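Local coordinates for hypothetical protein (Parabacteroides distasonis, PDB 4JM1) that is of unknown function but adopts a small alpha/beta fold resembling the alpha-lytic protease prodomain and probably comes from a lipoprotein, at residues Glu15-Thr20 / Leu25-Asp30; Asp7-Phe12 / Ser42-Glu47; Asp3-Thr8 / Glu51-Leu56. All coordinates share one frame; numbering follows the deposited sequence. Where two conformers were deposited one is given.

Contact 1: Glu15-Thr20 / Leu25-Asp30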
loop_
_atom_site.group_PDB
_atom_site.type_symbol
_atom_site.label_atom_id
_atom_site.label_comp_id
_atom_site.label_asym_id
_atom_site.label_seq_id
_atom_site.Cartn_x
_atom_site.Cartn_y
_atom_site.Cartn_z
ATOM N N GLU A 15 -5.828 -7.009 -0.244
ATOM C CA GLU A 15 -7.214 -6.942 -0.678
ATOM C C GLU A 15 -7.539 -5.793 -1.604
ATOM O O GLU A 15 -8.371 -5.953 -2.486
ATOM C CB GLU A 15 -8.172 -7.006 0.513
ATOM C CG GLU A 15 -8.021 -8.363 1.201
ATOM C CD GLU A 15 -9.106 -8.760 2.162
ATOM O OE1 GLU A 15 -10.182 -8.131 2.187
ATOM O OE2 GLU A 15 -8.853 -9.754 2.905
ATOM N N LYS A 16 -6.861 -4.658 -1.421
ATOM C CA LYS A 16 -7.054 -3.473 -2.252
ATOM C C LYS A 16 -5.788 -2.622 -2.133
ATOM O O LYS A 16 -5.083 -2.695 -1.131
ATOM C CB LYS A 16 -8.305 -2.695 -1.799
ATOM C CG LYS A 16 -8.773 -1.598 -2.754
ATOM C CD LYS A 16 -10.158 -1.049 -2.403
ATOM C CE LYS A 16 -10.513 0.176 -3.272
ATOM N NZ LYS A 16 -11.990 0.547 -3.312
ATOM N N ALA A 17 -5.485 -1.864 -3.176
ATOM C CA ALA A 17 -4.334 -0.965 -3.171
ATOM C C ALA A 17 -4.593 0.226 -4.078
ATOM O O ALA A 17 -5.383 0.146 -5.022
ATOM C CB ALA A 17 -3.036 -1.711 -3.603
ATOM N N ALA A 18 -3.880 1.318 -3.818
ATOM C CA ALA A 18 -3.997 2.522 -4.629
ATOM C C ALA A 18 -2.801 3.424 -4.420
ATOM O O ALA A 18 -2.283 3.524 -3.312
ATOM C CB ALA A 18 -5.265 3.293 -4.289
ATOM N N VAL A 19 -2.362 4.085 -5.486
ATOM C CA VAL A 19 -1.421 5.208 -5.352
ATOM C C VAL A 19 -2.221 6.478 -5.122
ATOM O O VAL A 19 -3.218 6.754 -5.788
ATOM C CB VAL A 19 -0.491 5.320 -6.572
ATOM C CG1 VAL A 19 0.380 6.605 -6.544
ATOM C CG2 VAL A 19 0.402 4.082 -6.683
ATOM N N THR A 20 -1.771 7.260 -4.160
ATOM C CA THR A 20 -2.477 8.474 -3.771
ATOM C C THR A 20 -1.765 9.687 -4.380
ATOM O O THR A 20 -0.601 9.610 -4.842
ATOM C CB THR A 20 -2.571 8.562 -2.225
ATOM O OG1 THR A 20 -1.264 8.473 -1.638
ATOM C CG2 THR A 20 -3.456 7.447 -1.661
ATOM N N LEU A 25 2.079 4.571 -2.121
ATOM C CA LEU A 25 1.318 3.362 -2.484
ATOM C C LEU A 25 0.719 2.829 -1.196
ATOM O O LEU A 25 1.453 2.459 -0.275
ATOM C CB LEU A 25 2.212 2.310 -3.149
ATOM C CG LEU A 25 1.577 0.945 -3.425
ATOM C CD1 LEU A 25 0.312 1.045 -4.267
ATOM C CD2 LEU A 25 2.628 0.032 -4.094
ATOM N N VAL A 26 -0.607 2.833 -1.143
ATOM C CA VAL A 26 -1.367 2.392 0.017
ATOM C C VAL A 26 -1.933 0.997 -0.257
ATOM O O VAL A 26 -2.568 0.773 -1.311
ATOM C CB VAL A 26 -2.504 3.348 0.362
ATOM C CG1 VAL A 26 -3.284 2.838 1.587
ATOM C CG2 VAL A 26 -1.970 4.780 0.603
ATOM N N ILE A 27 -1.623 0.074 0.651
ATOM C CA ILE A 27 -1.990 -1.320 0.521
ATOM C C ILE A 27 -2.822 -1.741 1.730
ATOM O O ILE A 27 -2.366 -1.620 2.870
ATOM C CB ILE A 27 -0.737 -2.193 0.335
ATOM C CG1 ILE A 27 0.017 -1.739 -0.955
ATOM C CG2 ILE A 27 -1.111 -3.664 0.267
ATOM C CD1 ILE A 27 1.350 -2.380 -1.216
ATOM N N ALA A 28 -4.024 -2.254 1.450
ATOM C CA ALA A 28 -4.975 -2.663 2.485
ATOM C C ALA A 28 -4.945 -4.186 2.616
ATOM O O ALA A 28 -5.136 -4.904 1.632
ATOM C CB ALA A 28 -6.385 -2.176 2.148
ATOM N N ILE A 29 -4.720 -4.652 3.844
ATOM C CA ILE A 29 -4.655 -6.067 4.186
ATOM C C ILE A 29 -5.686 -6.421 5.270
ATOM O O ILE A 29 -6.230 -5.542 5.968
ATOM C CB ILE A 29 -3.222 -6.477 4.681
ATOM C CG1 ILE A 29 -2.853 -5.723 5.968
ATOM C CG2 ILE A 29 -2.193 -6.235 3.581
ATOM C CD1 ILE A 29 -1.697 -6.354 6.717
ATOM N N ASP A 30 -5.985 -7.721 5.377
ATOM C CA ASP A 30 -6.860 -8.194 6.441
ATOM C C ASP A 30 -6.044 -8.368 7.734
ATOM O O ASP A 30 -5.640 -9.475 8.103
ATOM C CB ASP A 30 -7.547 -9.499 6.027
ATOM C CG ASP A 30 -8.663 -9.900 6.975
ATOM O OD1 ASP A 30 -9.126 -9.064 7.792
ATOM O OD2 ASP A 30 -9.076 -11.080 6.887
#

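Contact 2: Asp7-Phe12 / Ser42-Glu47. With EDO (1,2-ethanediol), chain C.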
loop_
_atom_site.group_PDB
_atom_site.type_symbol
_atom_site.label_atom_id
_atom_site.label_comp_id
_atom_site.label_asym_id
_atom_site.label_seq_id
_atom_site.Cartn_x
_atom_site.Cartn_y
_atom_site.Cartn_z
ATOM N N ASP A 7 -2.918 -4.116 -10.134
ATOM C CA ASP A 7 -3.809 -5.165 -10.650
ATOM C C ASP A 7 -3.261 -6.581 -10.510
ATOM O O ASP A 7 -4.012 -7.555 -10.607
ATOM C CB ASP A 7 -4.271 -4.857 -12.080
ATOM C CG ASP A 7 -5.142 -3.607 -12.182
ATOM O OD1 ASP A 7 -5.625 -3.110 -11.131
ATOM O OD2 ASP A 7 -5.336 -3.126 -13.337
ATOM N N THR A 8 -1.957 -6.713 -10.292
ATOM C CA THR A 8 -1.334 -8.008 -10.040
ATOM C C THR A 8 -1.377 -8.405 -8.565
ATOM O O THR A 8 -1.543 -9.576 -8.254
ATOM C CB THR A 8 0.075 -8.036 -10.602
ATOM O OG1 THR A 8 0.012 -7.833 -12.018
ATOM C CG2 THR A 8 0.788 -9.366 -10.338
ATOM N N ILE A 9 -1.223 -7.448 -7.663
ATOM C CA ILE A 9 -1.214 -7.778 -6.243
ATOM C C ILE A 9 -2.621 -7.828 -5.633
ATOM O O ILE A 9 -2.795 -8.450 -4.583
ATOM C CB ILE A 9 -0.302 -6.830 -5.404
ATOM C CG1 ILE A 9 -0.802 -5.379 -5.407
ATOM C CG2 ILE A 9 1.156 -6.877 -5.898
ATOM C CD1 ILE A 9 -0.075 -4.483 -4.365
ATOM N N THR A 10 -3.600 -7.147 -6.260
ATOM C CA THR A 10 -4.948 -7.076 -5.696
ATOM C C THR A 10 -5.595 -8.458 -5.659
ATOM O O THR A 10 -5.736 -9.134 -6.670
ATOM C CB THR A 10 -5.815 -6.057 -6.470
ATOM O OG1 THR A 10 -5.246 -4.746 -6.280
ATOM C CG2 THR A 10 -7.251 -6.052 -5.960
ATOM N N GLY A 11 -6.011 -8.856 -4.455
ATOM C CA GLY A 11 -6.540 -10.185 -4.251
ATOM C C GLY A 11 -5.532 -11.300 -4.331
ATOM O O GLY A 11 -5.910 -12.461 -4.410
ATOM N N PHE A 12 -4.252 -10.946 -4.391
ATOM C CA PHE A 12 -3.161 -11.907 -4.393
ATOM C C PHE A 12 -2.400 -11.823 -3.059
ATOM O O PHE A 12 -2.340 -12.778 -2.325
ATOM C CB PHE A 12 -2.208 -11.683 -5.584
ATOM C CG PHE A 12 -1.037 -12.576 -5.549
ATOM C CD1 PHE A 12 -1.193 -13.918 -5.850
ATOM C CD2 PHE A 12 0.224 -12.093 -5.223
ATOM C CE1 PHE A 12 -0.114 -14.781 -5.795
ATOM C CE2 PHE A 12 1.326 -12.950 -5.178
ATOM C CZ PHE A 12 1.156 -14.294 -5.475
ATOM N N SER A 42 7.971 -2.467 3.810
ATOM C CA SER A 42 9.265 -2.395 3.139
ATOM C C SER A 42 9.376 -3.454 2.043
ATOM O O SER A 42 9.936 -3.197 0.968
ATOM C CB SER A 42 10.414 -2.528 4.142
ATOM O OG SER A 42 11.653 -2.527 3.454
ATOM N N GLN A 43 8.825 -4.635 2.288
ATOM C CA GLN A 43 8.831 -5.682 1.257
ATOM C C GLN A 43 8.003 -5.284 0.032
ATOM O O GLN A 43 8.432 -5.507 -1.109
ATOM C CB GLN A 43 8.348 -7.017 1.833
ATOM C CG GLN A 43 9.280 -7.595 2.901
ATOM C CD GLN A 43 10.529 -8.164 2.297
ATOM O OE1 GLN A 43 11.612 -7.563 2.326
ATOM N NE2 GLN A 43 10.381 -9.332 1.714
ATOM N N PHE A 44 6.830 -4.713 0.263
ATOM C CA PHE A 44 6.021 -4.228 -0.827
ATOM C C PHE A 44 6.722 -3.096 -1.599
ATOM O O PHE A 44 6.654 -3.021 -2.828
ATOM C CB PHE A 44 4.659 -3.750 -0.343
ATOM C CG PHE A 44 3.590 -4.806 -0.364
ATOM C CD1 PHE A 44 3.179 -5.365 -1.567
ATOM C CD2 PHE A 44 2.936 -5.175 0.801
ATOM C CE1 PHE A 44 2.178 -6.321 -1.611
ATOM C CE2 PHE A 44 1.914 -6.128 0.776
ATOM C CZ PHE A 44 1.540 -6.708 -0.428
ATOM N N LEU A 45 7.376 -2.182 -0.878
ATOM C CA LEU A 45 8.069 -1.080 -1.573
ATOM C C LEU A 45 9.160 -1.623 -2.483
ATOM O O LEU A 45 9.286 -1.223 -3.632
ATOM C CB LEU A 45 8.633 -0.077 -0.568
ATOM C CG LEU A 45 9.352 1.158 -1.111
ATOM C CD1 LEU A 45 8.468 1.975 -2.064
ATOM C CD2 LEU A 45 9.899 2.009 0.057
ATOM N N GLU A 46 9.940 -2.564 -1.969
ATOM C CA GLU A 46 10.990 -3.177 -2.780
ATOM C C GLU A 46 10.414 -3.897 -4.004
ATOM O O GLU A 46 10.962 -3.813 -5.116
ATOM C CB GLU A 46 11.823 -4.155 -1.916
ATOM C CG GLU A 46 12.976 -4.869 -2.641
ATOM C CD GLU A 46 13.783 -5.819 -1.731
ATOM O OE1 GLU A 46 13.832 -5.584 -0.498
ATOM O OE2 GLU A 46 14.368 -6.801 -2.258
ATOM N N GLU A 47 9.330 -4.630 -3.810
ATOM C CA GLU A 47 8.722 -5.359 -4.911
ATOM C C GLU A 47 8.151 -4.428 -5.965
ATOM O O GLU A 47 8.333 -4.670 -7.149
ATOM C CB GLU A 47 7.629 -6.250 -4.384
ATOM C CG GLU A 47 7.045 -7.183 -5.416
ATOM C CD GLU A 47 5.977 -8.110 -4.823
ATOM O OE1 GLU A 47 4.793 -7.679 -4.677
ATOM O OE2 GLU A 47 6.367 -9.256 -4.455
HETATM C C1 EDO C . 4.845 -8.860 0.432
HETATM O O1 EDO C . 3.892 -9.924 0.256
HETATM C C2 EDO C . 5.481 -8.454 -0.880
HETATM O O2 EDO C . 5.999 -9.627 -1.540
#

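Contact 3: Asp3-Thr8 / Glu51-Leu56. With EDO (1,2-ethanediol), chain B.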
loop_
_atom_site.group_PDB
_atom_site.type_symbol
_atom_site.label_atom_id
_atom_site.label_comp_id
_atom_site.label_asym_id
_atom_site.label_seq_id
_atom_site.Cartn_x
_atom_site.Cartn_y
_atom_site.Cartn_z
ATOM N N ASP A 3 -0.701 1.034 -12.124
ATOM C CA ASP A 3 -1.923 0.232 -12.345
ATOM C C ASP A 3 -1.649 -1.247 -12.592
ATOM O O ASP A 3 -2.362 -2.090 -12.082
ATOM C CB ASP A 3 -2.769 0.760 -13.515
ATOM C CG ASP A 3 -3.489 2.082 -13.213
ATOM O OD1 ASP A 3 -3.474 2.577 -12.064
ATOM O OD2 ASP A 3 -4.108 2.622 -14.156
ATOM N N LYS A 4 -0.641 -1.568 -13.391
ATOM C CA LYS A 4 -0.380 -2.973 -13.685
ATOM C C LYS A 4 0.078 -3.727 -12.445
ATOM O O LYS A 4 -0.369 -4.860 -12.192
ATOM C CB LYS A 4 0.602 -3.132 -14.842
ATOM C CG LYS A 4 -0.099 -2.628 -16.152
ATOM C CD LYS A 4 0.649 -2.782 -17.429
ATOM C CE LYS A 4 -0.276 -2.309 -18.585
ATOM N NZ LYS A 4 0.401 -2.328 -19.906
ATOM N N TYR A 5 0.941 -3.089 -11.664
ATOM C CA TYR A 5 1.375 -3.696 -10.400
ATOM C C TYR A 5 0.209 -3.881 -9.426
ATOM O O TYR A 5 0.021 -4.970 -8.885
ATOM C CB TYR A 5 2.519 -2.885 -9.767
ATOM C CG TYR A 5 2.996 -3.462 -8.455
ATOM C CD1 TYR A 5 3.649 -4.680 -8.397
ATOM C CD2 TYR A 5 2.741 -2.813 -7.248
ATOM C CE1 TYR A 5 4.046 -5.232 -7.185
ATOM C CE2 TYR A 5 3.151 -3.357 -6.048
ATOM C CZ TYR A 5 3.765 -4.571 -6.005
ATOM O OH TYR A 5 4.167 -5.111 -4.816
ATOM N N ILE A 6 -0.584 -2.825 -9.248
ATOM C CA ILE A 6 -1.746 -2.902 -8.362
ATOM C C ILE A 6 -2.683 -4.047 -8.818
ATOM O O ILE A 6 -3.184 -4.828 -7.996
ATOM C CB ILE A 6 -2.495 -1.548 -8.322
ATOM C CG1 ILE A 6 -1.663 -0.549 -7.502
ATOM C CG2 ILE A 6 -3.913 -1.705 -7.698
ATOM C CD1 ILE A 6 -2.152 0.863 -7.601
ATOM N N ASP A 7 -2.918 -4.116 -10.134
ATOM C CA ASP A 7 -3.809 -5.165 -10.650
ATOM C C ASP A 7 -3.261 -6.581 -10.510
ATOM O O ASP A 7 -4.012 -7.555 -10.607
ATOM C CB ASP A 7 -4.271 -4.857 -12.080
ATOM C CG ASP A 7 -5.142 -3.607 -12.182
ATOM O OD1 ASP A 7 -5.625 -3.110 -11.131
ATOM O OD2 ASP A 7 -5.336 -3.126 -13.337
ATOM N N THR A 8 -1.957 -6.713 -10.292
ATOM C CA THR A 8 -1.334 -8.008 -10.040
ATOM C C THR A 8 -1.377 -8.405 -8.565
ATOM O O THR A 8 -1.543 -9.576 -8.254
ATOM C CB THR A 8 0.075 -8.036 -10.602
ATOM O OG1 THR A 8 0.012 -7.833 -12.018
ATOM C CG2 THR A 8 0.788 -9.366 -10.338
ATOM N N GLU A 51 9.343 -4.257 -9.891
ATOM C CA GLU A 51 8.406 -4.389 -10.999
ATOM C C GLU A 51 8.264 -3.093 -11.788
ATOM O O GLU A 51 7.401 -2.991 -12.668
ATOM C CB GLU A 51 7.040 -4.865 -10.469
ATOM C CG GLU A 51 7.025 -6.206 -9.683
ATOM C CD GLU A 51 7.334 -7.452 -10.498
ATOM O OE1 GLU A 51 7.915 -7.359 -11.594
ATOM O OE2 GLU A 51 7.064 -8.561 -9.968
ATOM N N GLY A 52 9.138 -2.116 -11.511
ATOM C CA GLY A 52 9.248 -0.919 -12.302
ATOM C C GLY A 52 8.308 0.220 -11.968
ATOM O O GLY A 52 8.184 1.162 -12.755
ATOM N N VAL A 53 7.683 0.170 -10.800
ATOM C CA VAL A 53 6.878 1.299 -10.357
ATOM C C VAL A 53 7.820 2.393 -9.885
ATOM O O VAL A 53 8.541 2.194 -8.933
ATOM C CB VAL A 53 5.876 0.895 -9.243
ATOM C CG1 VAL A 53 4.980 2.067 -8.851
ATOM C CG2 VAL A 53 5.015 -0.328 -9.689
ATOM N N SER A 54 7.759 3.534 -10.547
ATOM C CA SER A 54 8.640 4.660 -10.252
ATOM C C SER A 54 7.885 5.734 -9.495
ATOM O O SER A 54 6.657 5.780 -9.499
ATOM C CB SER A 54 9.252 5.224 -11.558
ATOM O OG SER A 54 8.272 5.725 -12.416
ATOM N N GLY A 55 8.652 6.569 -8.815
ATOM C CA GLY A 55 8.155 7.778 -8.201
ATOM C C GLY A 55 7.479 7.618 -6.857
ATOM O O GLY A 55 6.867 8.580 -6.371
ATOM N N LEU A 56 7.545 6.434 -6.254
ATOM C CA LEU A 56 6.851 6.243 -4.993
ATOM C C LEU A 56 7.652 6.892 -3.878
ATOM O O LEU A 56 8.849 6.696 -3.771
ATOM C CB LEU A 56 6.674 4.771 -4.672
ATOM C CG LEU A 56 5.787 3.983 -5.615
ATOM C CD1 LEU A 56 5.771 2.514 -5.157
ATOM C CD2 LEU A 56 4.395 4.563 -5.667
HETATM C C1 EDO B . 4.534 -9.201 -8.501
HETATM O O1 EDO B . 5.757 -9.064 -7.761
HETATM C C2 EDO B . 3.353 -8.903 -7.610
HETATM O O2 EDO B . 2.807 -10.103 -7.075
#

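Contact 1: Glu15-Thr20 / Leu25-Asp30
Lys16 and Ala28 pair across a beta hairpin in which strand 16-19 forms an outermost strand of the four-stranded sheet and strand 24-29 runs antiparallel to it, their short axes at 170°. A classic beta bulge opens the ladder, because Glu15 and Lys16 both sit opposite Ala28. The bulge splits the bonds of Ala28 between two residues: its O accepts from Glu15 N at 2.9 Å, and its N gives to Lys16 O at 2.8 Å. Ala18 and Val26 form a second hydrogen-bonded pair, with Ala18 N 2.9 Å from Val26 O and Val26 N 2.8 Å from Ala18 O. Val26 O has a further, softer neighbour in the CA-H of Ala17, with CA 3.1 Å from that oxygen. The backbones of Leu25, Ile27 and Ile29 bond instead to strand 58-63, so the inner strand is gripped along both edges.

Ala17, Val19, Leu25 and Ile27 turn to the face covered by helices 3-9 and 38-50. There Val19 CG2, placed beside its backbone N, meets Leu25 CD1 at 3.9 Å, the two side chains crossing at about a right angle. Beyond the strand, Thr20 lays CG2 against Val26 CG2, while its OG1 is hydrogen-bonded to Asn22 and to Phe24 O. At the open end two exposed acids approach each other. Solvent and the salt bridge from Asp30 OD1 to Lys65 probably soften any repulsion, and Glu15 OE2 stays 4.2 Å from Asp30 OD2.

Contact 2: Asp7-Phe12 / Ser42-Glu47
Ile9 reaches across to Phe44 where the last turn of helix 3-9 packs against helix 38-50, two helices that lie over the same face of the four-stranded sheet. The CB of Ile9 points toward the partner helix and splits into two branches with different tasks. CG2 goes to Glu47, stopping 3.9 Å from OE1, and the two side chains run past one another in opposite directions. Glu47 OE1 is hydrogen-bonded to Tyr5 OH, which helps to hold the acid beside the CG2 methyl. The other branch starts with CG1 wedged between the backbone N and the carbonyl carbon (chi1 64°), then extends so that CD1 arrives 4.0 Å from Phe44 CE1, approaching the ring obliquely. Ile27 of strand 24-29 touches both Ile9 and Phe44, closing the apolar cluster from the sheet side.

A 1,2-ethanediol molecule, probably from the crystallisation liquor, covers one face of the Phe44 ring, its C1 3.9 Å above the plane and over the centre. The same molecule is tied to the acid at the edge of this cluster: its O2 donates to Glu47 OE2 at 3.0 Å.

Contact 3: Asp3-Thr8 / Glu51-Leu56
Tyr5 of helix 3-9 packs against Val53 and Glu51 in the loop that leaves helix 38-50, just where a Schellman motif ends that helix. Gly52 is the C-prime residue, with positive phi; its N bonds to Lys49 O and Val53 N bonds to Ala48 O. Glu51 and Val53, one on each side of this glycine, both point their CB atoms toward helix 3-9.

Apolar contact carries the junction. Val53 uses a single methyl, CG2, which sits 3.6 Å from Tyr5 CB and also touches the ring at CG, with Val53 lying roughly perpendicular to the Tyr5 side chain. Tyr5 CG stands anti to the backbone N (chi1 180°), which carries the ring out from the helix to meet both Val53 and Glu51. On the Glu51 side the aliphatic part does the touching, CG lying 3.9 Å from Tyr5 CD1. Ala48 and Leu25 also touch the Tyr5 side chain, so the ring joins helix, loop and sheet.

The polar groups are satisfied by partners other than each other. Tyr5 OH has its partner in Glu47 of helix 38-50, and Thr8 OG1 turns back on its own helix to donate to Lys4 O at 3.0 Å. A bound 1,2-ethanediol, probably from the crystallisation liquor, lies among these groups. Its C2 rests 3.8 Å from both Tyr5 CE1 and Thr8 CG2. With Glu51 CG beside the ring, a bend at chi2 (-68°) turns the carboxylate to this molecule, whose O1 donates to Glu51 OE2 at 2.6 Å.

How the contacts relate
Helix 3-9 supplies one side of both contact 2 and contact 3, whose centres are 8 Å apart, and it covers the hairpin of contact 1. Along the chain, contact 1 is nested inside the loops that the other two close. Ile27 ties contact 1 to contact 2, its CD1 lying 3.4 Å from Phe44 CG. Leu25 CD2 does the same for contact 3, at 3.9 Å from Tyr5 CE2. Contacts 2 and 3 are joined by a probable hydrogen bond, Glu47 OE1 to Tyr5 OH at 2.6 Å, and by packing of Leu45 CD1 on Leu56 CD1. No active site is known; contacts 2 and 3 each hold an ethanediol, but neither need mark a functional site.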